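Long-range contacts in putative PhosphatidylEthanolamine-Binding Protein (PEBP) (Chlamydia trachomatis, PDB 3N08), which is of unproven function but, as a homologue of phosphatidylethanolamine-binding proteins and Raf kinase inhibitor protein, probably binds an anionic or phospholipid-like ligand: residues D36-A41 with I140-E145; K42-I47 with A114-V119; W63-V68 with G97-C102; Q88-A93 with G126-Q131. All blocks are in the same frame, centred on the assembly; numbering follows the deposited sequence. Where two conformers were deposited one is given.

Contact 1 of 4, residues D36-A41 with I140-E145; sequences DVPREA and IIATAE
Ala41 N donates to Pro38 O at 3.0 Å, closing a type I turn, and the terminal methyl of Ile141 rests against this same corner: its CD1 lies 3.6 Å from Ala41 N. Ile141 reaches that spot because CG1 takes the crowded position between the backbone N and the carbonyl carbon (chi1 64°) and CD1 then continues anti to CA. At the turn CD1 meets apolar carbons of three residues, CB of Ala41 at 4.1 Å, CB of Glu40 at a similar distance, and CB of Pro38 at 4.0 Å. The Glu40 chain bends at chi2 and carries its carboxylate off from the strand. Pro38 and Ile141 run past one another in opposite senses; the proline ring also meets the next residue, with Pro38 CG 3.9 Å from Ala142 CB. A classic beta bulge, in which Ile141 and Ala142 together face Ala116 of the neighbouring strand, lets both residues turn toward the loop. Beside it, Ala142 packs on Asp137 of the second subunit, whose carboxylate accepts a hydrogen bond from Thr143 N. Across the contact the side chains meet only through apolar carbons, with the methyl also resting on the turn's backbone; the turn satisfies its own amide, and the loop leading into strand 43-50 is held to the bulged strand by methyl and ring contacts near the surface.

Contact 2 of 4, residues K42-I47 with A114-V119; sequences KSLVLI and AYALDV
Strand 43-47 runs antiparallel to strand 114-117, their axes 4.7 Å apart at 158°, with Ser43-Leu117 and Val45-Tyr115 as hydrogen-bonded pairs and Leu44-Ala116 and Leu46-Ala114 as non-hydrogen-bonded ones. The regular pairing ends in a classic bulge, where Lys42 and Ser43 both face Leu117. Leu117 O takes a short bond from Lys42 N (2.7 Å) and a weak one from Ser43 N (3.4 Å). Ser43 adds a side-chain bond: OG, set between its backbone N and carbonyl carbon (chi1 68°), donates in the carbonyl plane to Val119 O at 2.7 Å, tying down the chain just beyond the strand. Lys42 lays its extended aliphatic chain by the Asp118 carbonyl, CD 3.6 Å from Asp118 O. On the face carrying Val45, Tyr115 and Leu117, Val45 divides its methyls, CG1 packing on Tyr115 CD1 and CG2 3.9 Å from Leu117 CD1. Ile47 CD1 approaches the Tyr115 ring obliquely, 3.8 Å from CE1. Leu132 and Met136 of helix 129-136 cover this side, while on the other Leu44 CD2 meets Ala116 CB. Such a buried antiparallel pair, with a bulge at its end, belongs to the central beta-sheet of the phosphatidylethanolamine-binding protein fold.

Contact 3 of 4, residues W63-V68 with G97-C102; sequences WIHWIV and GYCPPC
His65 is bonded twice to one residue, Cys99, once through its backbone and once through its ring. Cys99 N donates to His65 O at 2.9 Å, while His65 ND1 donates to Cys99 O at 2.8 Å. The second bond is the unusual one: the oxygen lies in the imidazole plane, yet ND1 stands well above the plane of the carbonyl, 52° out of it. It helps to fix the rotation of the ring, while the backbone bond holds the two segments together. The neighbouring residues make an aromatic contact instead. Tyr98 CB sits almost centrally over the five-membered ring of Trp66, 3.9 Å from its centroid and 3° off the normal, a CH-pi contact. From there the phenol ring turns its edge to the six-membered ring of Trp66, centroids 5.3 Å apart and planes at 72°. Val68 CG2 lies on the opposite face of the indole, sandwiching it; Trp66 NE1 is hydrogen-bonded to Gln88 OE1, and Tyr98 OH to Tyr21 O. A water accepts from Ile67 N and donates to Gly97 O at 2.8 Å, extending the link along the strand. Farther on, Cys102 forms a disulfide with Cys23. His65 and Trp66 both face Val48 in a classic beta bulge, and His65 meets Tyr110 edge-to-face and packs on Asp50. A histidine anchored beside this tyrosine and aspartate is consistent with the ligand pocket of phosphatidylethanolamine-binding proteins.

Contact 4 of 4, residues Q88-A93 with G126-Q131; sequences QGLNTA and GVTKEQ
Leu90, Val127 and Gly126 account for most of the surface buried here, and Leu90 joins the other two by different means. Its backbone N donates a nearly straight bond to Val127 O, 2.8 Å long with 170° at the hydrogen. Its side chain, with CG beside the backbone N and anti to the carbonyl carbon (chi1 -60°), lies against the peptide of Gly126 instead, where CD1 comes to 3.5 Å from Gly126 O. Gly126 adopts a positive phi, a conformation that glycine favours. Gly89 CA also lies close to Val127 O, at 3.3 Å. The chain beyond Val127 enters helix 129-136 through a capping box: Gln131 N donates to Thr128 OG1 at 3.2 Å, and Thr128 N donates back to Gln131 OE1 at 3.1 Å. Thr128 is the N-cap, and its methyl CG2 lies loosely by Leu90 CD1, at 4.3 Å. Two waters flank the direct bond. One donates to Gln88 O and accepts from Val127 N; the other donates to Leu90 O, 2.8 Å away, and accepts from Lys129 N in the first turn of the helix. Lys129 then runs its extended chain past Ile64 and Ile67 of strand 63-71, and its NZ forms a salt bridge with Glu49.

In the fold
Contacts 1, 2 and 3 reach one sheet, through strands 140-150, 108-117, 43-50 and 63-71. Contact 1 touches contact 2, centres about 7 Å apart, through Ile141 N and Ala116 O (2.8 Å) and Ala144 O and Ala114 N. Contact 2 joins contact 3 where Leu46 N meets Val68 O at 2.8 Å. Contact 4, centred about 10 Å from contact 3, is hydrogen-bonded to it, Gly89 N to Ile67 O and Ile64 N to Thr92 OG1. In sequence, contact 3 nests in 2 and 2 in 1; contact 4, also within 1, crosses 2 and 3. The probable pocket lies at contact 3, about 22 Å between centres from contact 1, which alone touches the second subunit.

Contact 1 of 4, residues D36-A41 with I140-E145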
loop_
_atom_site.group_PDB
_atom_site.type_symbol
_atom_site.label_atom_id
_atom_site.label_comp_id
_atom_site.label_asym_id
_atom_site.label_seq_id
_atom_site.Cartn_x
_atom_site.Cartn_y
_atom_site.Cartn_z
ATOM N N ASP B 36 5.669 6.625 0.306
ATOM C CA ASP B 36 6.610 5.607 0.755
ATOM C C ASP B 36 7.419 5.051 -0.425
ATOM O O ASP B 36 7.728 3.871 -0.497
ATOM C CB ASP B 36 5.914 4.470 1.531
ATOM C CG ASP B 36 5.158 4.959 2.743
ATOM O OD1 ASP B 36 5.585 5.966 3.338
ATOM O OD2 ASP B 36 4.160 4.312 3.126
ATOM N N VAL B 37 7.764 5.921 -1.362
ATOM C CA VAL B 37 8.578 5.517 -2.497
ATOM C C VAL B 37 10.014 5.269 -2.008
ATOM O O VAL B 37 10.562 6.099 -1.289
ATOM C CB VAL B 37 8.571 6.611 -3.617
ATOM C CG1 VAL B 37 9.472 6.221 -4.766
ATOM C CG2 VAL B 37 7.152 6.886 -4.106
ATOM N N PRO B 38 10.609 4.140 -2.392
ATOM C CA PRO B 38 11.978 3.855 -1.937
ATOM C C PRO B 38 12.940 4.986 -2.294
ATOM O O PRO B 38 12.859 5.547 -3.382
ATOM C CB PRO B 38 12.356 2.589 -2.711
ATOM C CG PRO B 38 11.110 2.029 -3.260
ATOM C CD PRO B 38 10.024 3.055 -3.201
ATOM N N ARG B 39 13.871 5.296 -1.395
ATOM C CA ARG B 39 14.811 6.394 -1.628
ATOM C C ARG B 39 15.668 6.162 -2.877
ATOM O O ARG B 39 16.059 7.120 -3.543
ATOM C CB ARG B 39 15.705 6.600 -0.402
ATOM C CG ARG B 39 16.647 7.784 -0.513
ATOM N N GLU B 40 15.916 4.898 -3.209
ATOM C CA GLU B 40 16.728 4.539 -4.376
ATOM C C GLU B 40 16.017 4.735 -5.720
ATOM O O GLU B 40 16.634 4.659 -6.774
ATOM C CB GLU B 40 17.177 3.081 -4.255
ATOM C CG GLU B 40 18.204 2.850 -3.146
ATOM C CD GLU B 40 19.340 3.863 -3.177
ATOM O OE1 GLU B 40 20.174 3.800 -4.110
ATOM O OE2 GLU B 40 19.396 4.729 -2.271
ATOM N N ALA B 41 14.715 4.964 -5.682
ATOM C CA ALA B 41 13.981 5.187 -6.911
ATOM C C ALA B 41 14.459 6.440 -7.639
ATOM O O ALA B 41 14.664 7.495 -7.026
ATOM C CB ALA B 41 12.475 5.294 -6.612
ATOM N N ILE B 140 12.874 -2.601 -11.796
ATOM C CA ILE B 140 11.742 -2.412 -10.858
ATOM C C ILE B 140 12.144 -2.766 -9.433
ATOM O O ILE B 140 12.513 -3.913 -9.132
ATOM C CB ILE B 140 10.516 -3.269 -11.234
ATOM C CG1 ILE B 140 10.075 -2.971 -12.659
ATOM C CG2 ILE B 140 9.371 -3.018 -10.284
ATOM C CD1 ILE B 140 8.969 -3.885 -13.146
ATOM N N ILE B 141 12.051 -1.792 -8.534
ATOM C CA ILE B 141 12.430 -2.026 -7.155
ATOM C C ILE B 141 11.238 -2.145 -6.224
ATOM O O ILE B 141 11.368 -2.714 -5.140
ATOM C CB ILE B 141 13.473 -0.998 -6.663
ATOM C CG1 ILE B 141 12.925 0.425 -6.637
ATOM C CG2 ILE B 141 14.756 -1.117 -7.505
ATOM C CD1 ILE B 141 13.961 1.449 -6.136
ATOM N N ALA B 142 10.074 -1.671 -6.644
ATOM C CA ALA B 142 8.855 -1.813 -5.840
ATOM C C ALA B 142 7.653 -1.592 -6.722
ATOM O O ALA B 142 7.751 -0.925 -7.757
ATOM C CB ALA B 142 8.852 -0.797 -4.698
ATOM N N THR B 143 6.514 -2.101 -6.274
ATOM C CA THR B 143 5.274 -1.885 -6.975
ATOM C C THR B 143 4.190 -1.565 -5.955
ATOM O O THR B 143 4.372 -1.795 -4.747
ATOM C CB THR B 143 4.921 -3.127 -7.813
ATOM O OG1 THR B 143 3.877 -2.841 -8.755
ATOM C CG2 THR B 143 4.534 -4.283 -6.903
ATOM N N ALA B 144 3.102 -0.993 -6.444
ATOM C CA ALA B 144 1.904 -0.783 -5.658
ATOM C C ALA B 144 0.691 -0.858 -6.570
ATOM O O ALA B 144 0.809 -0.741 -7.792
ATOM C CB ALA B 144 1.960 0.539 -4.931
ATOM N N GLU B 145 -0.476 -1.078 -5.988
ATOM C CA GLU B 145 -1.683 -1.311 -6.775
ATOM C C GLU B 145 -2.872 -0.645 -6.108
ATOM O O GLU B 145 -3.017 -0.713 -4.889
ATOM C CB GLU B 145 -1.955 -2.812 -6.879
ATOM C CG GLU B 145 -3.289 -3.216 -7.524
ATOM C CD GLU B 145 -3.527 -4.742 -7.490
ATOM O OE1 GLU B 145 -2.629 -5.514 -7.896
ATOM O OE2 GLU B 145 -4.607 -5.156 -7.053
#

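Contact 2 of 4, residues K42-I47 with A114-V119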
loop_
_atom_site.group_PDB
_atom_site.type_symbol
_atom_site.label_atom_id
_atom_site.label_comp_id
_atom_site.label_asym_id
_atom_site.label_seq_id
_atom_site.Cartn_x
_atom_site.Cartn_y
_atom_site.Cartn_z
ATOM N N LYS B 42 14.657 6.313 -8.940
ATOM C CA LYS B 42 14.930 7.484 -9.781
ATOM C C LYS B 42 13.747 7.926 -10.641
ATOM O O LYS B 42 13.739 9.028 -11.163
ATOM C CB LYS B 42 16.141 7.235 -10.685
ATOM C CG LYS B 42 17.417 7.027 -9.893
ATOM C CD LYS B 42 18.647 6.985 -10.773
ATOM C CE LYS B 42 19.886 6.592 -9.982
ATOM N NZ LYS B 42 21.110 6.589 -10.812
ATOM N N SER B 43 12.734 7.065 -10.758
ATOM C CA SER B 43 11.537 7.425 -11.503
ATOM C C SER B 43 10.392 6.529 -11.081
ATOM O O SER B 43 10.614 5.468 -10.476
ATOM C CB SER B 43 11.775 7.291 -13.014
ATOM O OG SER B 43 11.944 5.935 -13.421
ATOM N N LEU B 44 9.190 6.971 -11.441
ATOM C CA LEU B 44 7.965 6.197 -11.256
ATOM C C LEU B 44 7.255 5.995 -12.581
ATOM O O LEU B 44 7.331 6.812 -13.492
ATOM C CB LEU B 44 7.009 6.915 -10.296
ATOM C CG LEU B 44 7.427 7.053 -8.828
ATOM C CD1 LEU B 44 6.519 8.022 -8.069
ATOM C CD2 LEU B 44 7.419 5.675 -8.168
ATOM N N VAL B 45 6.530 4.888 -12.636
ATOM C CA VAL B 45 5.693 4.501 -13.761
ATOM C C VAL B 45 4.279 4.216 -13.272
ATOM O O VAL B 45 4.103 3.624 -12.196
ATOM C CB VAL B 45 6.242 3.222 -14.410
ATOM C CG1 VAL B 45 5.341 2.738 -15.540
ATOM C CG2 VAL B 45 7.680 3.452 -14.876
ATOM N N LEU B 46 3.293 4.620 -14.062
ATOM C CA LEU B 46 1.879 4.323 -13.804
ATOM C C LEU B 46 1.249 3.654 -15.018
ATOM O O LEU B 46 1.385 4.156 -16.126
ATOM C CB LEU B 46 1.160 5.627 -13.461
ATOM C CG LEU B 46 -0.355 5.504 -13.268
ATOM C CD1 LEU B 46 -0.718 4.768 -12.024
ATOM C CD2 LEU B 46 -1.045 6.856 -13.284
ATOM N N ILE B 47 0.576 2.522 -14.807
ATOM C CA ILE B 47 -0.174 1.855 -15.874
ATOM C C ILE B 47 -1.586 1.619 -15.341
ATOM O O ILE B 47 -1.746 1.033 -14.280
ATOM C CB ILE B 47 0.475 0.535 -16.304
ATOM C CG1 ILE B 47 1.888 0.779 -16.808
ATOM C CG2 ILE B 47 -0.388 -0.174 -17.366
ATOM C CD1 ILE B 47 2.660 -0.485 -17.126
ATOM N N ALA B 114 1.532 1.092 -9.929
ATOM C CA ALA B 114 2.692 1.950 -9.847
ATOM C C ALA B 114 3.950 1.098 -9.730
ATOM O O ALA B 114 3.967 0.052 -9.056
ATOM C CB ALA B 114 2.590 2.881 -8.653
ATOM N N TYR B 115 5.011 1.560 -10.364
ATOM C CA TYR B 115 6.307 0.906 -10.323
ATOM C C TYR B 115 7.357 1.958 -10.001
ATOM O O TYR B 115 7.418 2.970 -10.669
ATOM C CB TYR B 115 6.642 0.256 -11.685
ATOM C CG TYR B 115 5.558 -0.637 -12.249
ATOM C CD1 TYR B 115 4.504 -0.093 -12.957
ATOM C CD2 TYR B 115 5.591 -2.010 -12.099
ATOM C CE1 TYR B 115 3.508 -0.890 -13.494
ATOM C CE2 TYR B 115 4.580 -2.814 -12.647
ATOM C CZ TYR B 115 3.552 -2.235 -13.338
ATOM O OH TYR B 115 2.543 -3.005 -13.895
ATOM N N ALA B 116 8.216 1.672 -9.026
ATOM C CA ALA B 116 9.388 2.497 -8.762
ATOM C C ALA B 116 10.573 1.838 -9.445
ATOM O O ALA B 116 10.819 0.637 -9.267
ATOM C CB ALA B 116 9.652 2.602 -7.257
ATOM N N LEU B 117 11.308 2.628 -10.219
ATOM C CA LEU B 117 12.498 2.147 -10.935
ATOM C C LEU B 117 13.767 2.779 -10.381
ATOM O O LEU B 117 13.738 3.923 -9.910
ATOM C CB LEU B 117 12.416 2.497 -12.421
ATOM C CG LEU B 117 11.147 2.204 -13.195
ATOM C CD1 LEU B 117 11.403 2.491 -14.671
ATOM C CD2 LEU B 117 10.722 0.771 -13.009
ATOM N N ASP B 118 14.879 2.059 -10.481
ATOM C CA ASP B 118 16.177 2.619 -10.103
ATOM C C ASP B 118 16.926 3.270 -11.270
ATOM O O ASP B 118 18.147 3.467 -11.199
ATOM C CB ASP B 118 17.044 1.542 -9.460
ATOM C CG ASP B 118 17.306 0.374 -10.389
ATOM O OD1 ASP B 118 17.032 0.433 -11.607
ATOM O OD2 ASP B 118 17.870 -0.629 -9.888
ATOM N N VAL B 119 16.203 3.609 -12.327
ATOM C CA VAL B 119 16.758 4.296 -13.468
ATOM C C VAL B 119 15.690 5.242 -14.011
ATOM O O VAL B 119 14.492 5.108 -13.694
ATOM C CB VAL B 119 17.170 3.341 -14.619
ATOM C CG1 VAL B 119 18.227 2.321 -14.156
ATOM C CG2 VAL B 119 15.964 2.645 -15.233
#

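Contact 3 of 4, residues W63-V68 with G97-C102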
loop_
_atom_site.group_PDB
_atom_site.type_symbol
_atom_site.label_atom_id
_atom_site.label_comp_id
_atom_site.label_asym_id
_atom_site.label_seq_id
_atom_site.Cartn_x
_atom_site.Cartn_y
_atom_site.Cartn_z
ATOM N N TRP B 63 -7.707 -3.711 -21.714
ATOM C CA TRP B 63 -7.651 -2.384 -22.325
ATOM C C TRP B 63 -6.849 -1.411 -21.451
ATOM O O TRP B 63 -7.175 -1.228 -20.266
ATOM C CB TRP B 63 -9.066 -1.855 -22.526
ATOM C CG TRP B 63 -9.145 -0.745 -23.526
ATOM C CD1 TRP B 63 -8.926 0.581 -23.317
ATOM C CD2 TRP B 63 -9.494 -0.893 -24.897
ATOM N NE1 TRP B 63 -9.087 1.276 -24.506
ATOM C CE2 TRP B 63 -9.458 0.385 -25.481
ATOM C CE3 TRP B 63 -9.841 -1.993 -25.688
ATOM C CZ2 TRP B 63 -9.741 0.595 -26.827
ATOM C CZ3 TRP B 63 -10.117 -1.786 -27.018
ATOM C CH2 TRP B 63 -10.073 -0.498 -27.576
ATOM N N ILE B 64 -5.806 -0.829 -22.021
ATOM C CA ILE B 64 -4.958 0.118 -21.295
ATOM C C ILE B 64 -5.561 1.506 -21.406
ATOM O O ILE B 64 -5.796 2.017 -22.521
ATOM C CB ILE B 64 -3.527 0.131 -21.877
ATOM C CG1 ILE B 64 -2.879 -1.252 -21.834
ATOM C CG2 ILE B 64 -2.693 1.169 -21.145
ATOM C CD1 ILE B 64 -3.052 -2.023 -20.574
ATOM N N HIS B 65 -5.858 2.081 -20.255
ATOM C CA HIS B 65 -6.463 3.394 -20.173
ATOM C C HIS B 65 -5.472 4.545 -19.984
ATOM O O HIS B 65 -5.808 5.668 -20.286
ATOM C CB HIS B 65 -7.538 3.417 -19.064
ATOM C CG HIS B 65 -8.809 2.752 -19.473
ATOM N ND1 HIS B 65 -9.928 3.460 -19.851
ATOM C CD2 HIS B 65 -9.102 1.451 -19.704
ATOM C CE1 HIS B 65 -10.878 2.627 -20.235
ATOM N NE2 HIS B 65 -10.400 1.401 -20.156
ATOM N N TRP B 66 -4.286 4.269 -19.459
ATOM C CA TRP B 66 -3.316 5.332 -19.203
ATOM C C TRP B 66 -1.946 4.724 -18.991
ATOM O O TRP B 66 -1.807 3.764 -18.230
ATOM C CB TRP B 66 -3.719 6.127 -17.955
ATOM C CG TRP B 66 -3.203 7.543 -17.869
ATOM C CD1 TRP B 66 -2.600 8.269 -18.845
ATOM C CD2 TRP B 66 -3.310 8.402 -16.725
ATOM N NE1 TRP B 66 -2.307 9.544 -18.365
ATOM C CE2 TRP B 66 -2.738 9.641 -17.073
ATOM C CE3 TRP B 66 -3.829 8.233 -15.441
ATOM C CZ2 TRP B 66 -2.662 10.721 -16.167
ATOM C CZ3 TRP B 66 -3.767 9.306 -14.548
ATOM C CH2 TRP B 66 -3.187 10.528 -14.918
ATOM N N ILE B 67 -0.936 5.339 -19.601
ATOM C CA ILE B 67 0.451 5.056 -19.331
ATOM C C ILE B 67 1.172 6.368 -19.055
ATOM O O ILE B 67 1.117 7.309 -19.869
ATOM C CB ILE B 67 1.103 4.380 -20.549
ATOM C CG1 ILE B 67 0.513 2.979 -20.750
ATOM C CG2 ILE B 67 2.628 4.325 -20.392
ATOM C CD1 ILE B 67 1.113 2.218 -21.924
ATOM N N VAL B 68 1.915 6.368 -17.957
ATOM C CA VAL B 68 2.790 7.491 -17.624
ATOM C C VAL B 68 4.115 6.914 -17.145
ATOM O O VAL B 68 4.135 6.017 -16.326
ATOM C CB VAL B 68 2.217 8.376 -16.504
ATOM C CG1 VAL B 68 3.127 9.564 -16.239
ATOM C CG2 VAL B 68 0.824 8.861 -16.863
ATOM N N GLY B 97 -2.222 9.434 -23.642
ATOM C CA GLY B 97 -2.871 9.953 -22.453
ATOM C C GLY B 97 -4.065 9.175 -21.939
ATOM O O GLY B 97 -4.308 8.043 -22.330
ATOM N N TYR B 98 -4.826 9.820 -21.063
ATOM C CA TYR B 98 -5.885 9.191 -20.302
ATOM C C TYR B 98 -7.138 9.019 -21.095
ATOM O O TYR B 98 -7.612 9.948 -21.757
ATOM C CB TYR B 98 -6.186 10.051 -19.073
ATOM C CG TYR B 98 -7.312 9.583 -18.172
ATOM C CD1 TYR B 98 -7.129 8.515 -17.308
ATOM C CD2 TYR B 98 -8.547 10.212 -18.173
ATOM C CE1 TYR B 98 -8.135 8.090 -16.460
ATOM C CE2 TYR B 98 -9.567 9.786 -17.324
ATOM C CZ TYR B 98 -9.348 8.741 -16.460
ATOM O OH TYR B 98 -10.324 8.305 -15.607
ATOM N N CYS B 99 -7.695 7.827 -20.948
ATOM C CA CYS B 99 -8.981 7.424 -21.498
ATOM C C CYS B 99 -9.895 7.110 -20.328
ATOM O O CYS B 99 -9.576 6.240 -19.538
ATOM C CB CYS B 99 -8.793 6.153 -22.331
ATOM S SG CYS B 99 -10.262 5.536 -23.150
ATOM N N PRO B 100 -11.026 7.814 -20.185
ATOM C CA PRO B 100 -11.836 7.525 -19.003
ATOM C C PRO B 100 -12.568 6.189 -19.086
ATOM O O PRO B 100 -12.909 5.716 -20.174
ATOM C CB PRO B 100 -12.864 8.666 -18.980
ATOM C CG PRO B 100 -12.971 9.083 -20.357
ATOM C CD PRO B 100 -11.590 8.916 -20.975
ATOM N N PRO B 101 -12.858 5.589 -17.935
ATOM C CA PRO B 101 -13.814 4.477 -17.918
ATOM C C PRO B 101 -15.098 4.816 -18.653
ATOM O O PRO B 101 -15.667 5.889 -18.463
ATOM C CB PRO B 101 -14.090 4.298 -16.423
ATOM C CG PRO B 101 -12.793 4.709 -15.778
ATOM C CD PRO B 101 -12.345 5.905 -16.589
ATOM N N CYS B 102 -15.572 3.882 -19.478
ATOM C CA CYS B 102 -16.868 4.027 -20.129
ATOM C C CYS B 102 -17.396 2.623 -20.423
ATOM O O CYS B 102 -17.567 2.224 -21.573
ATOM C CB CYS B 102 -16.742 4.908 -21.371
ATOM S SG CYS B 102 -18.323 5.642 -21.893
HETATM O O HOH W 1 -1.872 6.671 -21.965
#

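Contact 4 of 4, residues Q88-A93 with G126-Q131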
loop_
_atom_site.group_PDB
_atom_site.type_symbol
_atom_site.label_atom_id
_atom_site.label_comp_id
_atom_site.label_asym_id
_atom_site.label_seq_id
_atom_site.Cartn_x
_atom_site.Cartn_y
_atom_site.Cartn_z
ATOM N N GLN B 88 3.810 10.604 -21.310
ATOM C CA GLN B 88 2.610 9.781 -21.462
ATOM C C GLN B 88 2.746 8.856 -22.649
ATOM O O GLN B 88 3.269 9.217 -23.710
ATOM C CB GLN B 88 1.357 10.646 -21.537
ATOM C CG GLN B 88 1.134 11.397 -20.226
ATOM C CD GLN B 88 -0.137 12.220 -20.194
ATOM O OE1 GLN B 88 -1.231 11.690 -20.026
ATOM N NE2 GLN B 88 0.004 13.533 -20.324
ATOM N N GLY B 89 2.308 7.621 -22.447
ATOM C CA GLY B 89 2.359 6.601 -23.476
ATOM C C GLY B 89 1.009 6.452 -24.137
ATOM O O GLY B 89 0.098 7.265 -23.926
ATOM N N LEU B 90 0.892 5.410 -24.951
ATOM C CA LEU B 90 -0.312 5.165 -25.712
ATOM C C LEU B 90 -1.268 4.270 -24.988
ATOM O O LEU B 90 -0.882 3.255 -24.427
ATOM C CB LEU B 90 0.046 4.511 -27.038
ATOM C CG LEU B 90 0.961 5.341 -27.933
ATOM C CD1 LEU B 90 1.222 4.557 -29.210
ATOM C CD2 LEU B 90 0.401 6.718 -28.250
ATOM N N ASN B 91 -2.535 4.647 -25.010
ATOM C CA ASN B 91 -3.578 3.778 -24.520
ATOM C C ASN B 91 -3.978 2.804 -25.637
ATOM O O ASN B 91 -3.441 2.848 -26.738
ATOM C CB ASN B 91 -4.739 4.613 -23.983
ATOM C CG ASN B 91 -5.370 5.484 -25.047
ATOM O OD1 ASN B 91 -5.577 5.043 -26.183
ATOM N ND2 ASN B 91 -5.697 6.729 -24.688
ATOM N N THR B 92 -4.919 1.914 -25.366
ATOM C CA THR B 92 -5.236 0.847 -26.327
ATOM C C THR B 92 -5.987 1.390 -27.532
ATOM O O THR B 92 -6.022 0.748 -28.598
ATOM C CB THR B 92 -5.975 -0.302 -25.613
ATOM O OG1 THR B 92 -5.084 -0.877 -24.668
ATOM C CG2 THR B 92 -6.423 -1.375 -26.607
ATOM N N ALA B 93 -6.594 2.556 -27.395
ATOM C CA ALA B 93 -7.171 3.218 -28.554
ATOM C C ALA B 93 -6.103 3.749 -29.510
ATOM O O ALA B 93 -6.428 4.209 -30.605
ATOM C CB ALA B 93 -8.087 4.331 -28.108
ATOM N N GLY B 126 5.241 7.851 -27.949
ATOM C CA GLY B 126 4.543 6.731 -28.569
ATOM C C GLY B 126 4.752 5.385 -27.897
ATOM O O GLY B 126 4.613 4.352 -28.546
ATOM N N VAL B 127 5.088 5.370 -26.613
ATOM C CA VAL B 127 5.407 4.123 -25.923
ATOM C C VAL B 127 4.157 3.301 -25.587
ATOM O O VAL B 127 3.219 3.802 -24.976
ATOM C CB VAL B 127 6.213 4.412 -24.623
ATOM C CG1 VAL B 127 6.350 3.152 -23.764
ATOM C CG2 VAL B 127 7.579 4.979 -24.997
ATOM N N THR B 128 4.152 2.045 -26.002
ATOM C CA THR B 128 3.074 1.127 -25.658
ATOM C C THR B 128 3.395 0.376 -24.359
ATOM O O THR B 128 4.539 0.339 -23.911
ATOM C CB THR B 128 2.889 0.060 -26.744
ATOM O OG1 THR B 128 4.076 -0.742 -26.817
ATOM C CG2 THR B 128 2.603 0.690 -28.110
ATOM N N LYS B 129 2.387 -0.250 -23.763
ATOM C CA LYS B 129 2.622 -1.050 -22.577
ATOM C C LYS B 129 3.710 -2.110 -22.794
ATOM O O LYS B 129 4.587 -2.272 -21.955
ATOM C CB LYS B 129 1.328 -1.725 -22.123
ATOM C CG LYS B 129 1.552 -2.623 -20.903
ATOM C CD LYS B 129 0.286 -3.256 -20.374
ATOM C CE LYS B 129 0.586 -4.275 -19.285
ATOM N NZ LYS B 129 -0.613 -5.106 -19.010
ATOM N N GLU B 130 3.639 -2.839 -23.905
ATOM C CA GLU B 130 4.630 -3.869 -24.173
ATOM C C GLU B 130 6.048 -3.293 -24.180
ATOM O O GLU B 130 6.953 -3.861 -23.577
ATOM C CB GLU B 130 4.332 -4.579 -25.495
ATOM C CG GLU B 130 5.324 -5.678 -25.836
ATOM C CD GLU B 130 4.964 -6.430 -27.111
ATOM O OE1 GLU B 130 4.290 -5.846 -27.988
ATOM O OE2 GLU B 130 5.354 -7.610 -27.236
ATOM N N GLN B 131 6.236 -2.164 -24.856
ATOM C CA GLN B 131 7.558 -1.522 -24.926
ATOM C C GLN B 131 8.039 -1.030 -23.552
ATOM O O GLN B 131 9.215 -1.147 -23.190
ATOM C CB GLN B 131 7.504 -0.340 -25.887
ATOM C CG GLN B 131 7.342 -0.743 -27.341
ATOM C CD GLN B 131 7.069 0.449 -28.237
ATOM O OE1 GLN B 131 6.576 1.474 -27.797
ATOM N NE2 GLN B 131 7.411 0.310 -29.510
HETATM O O HOH W 2 5.599 7.706 -24.814
HETATM O O HOH W 3 -0.297 0.528 -24.640
#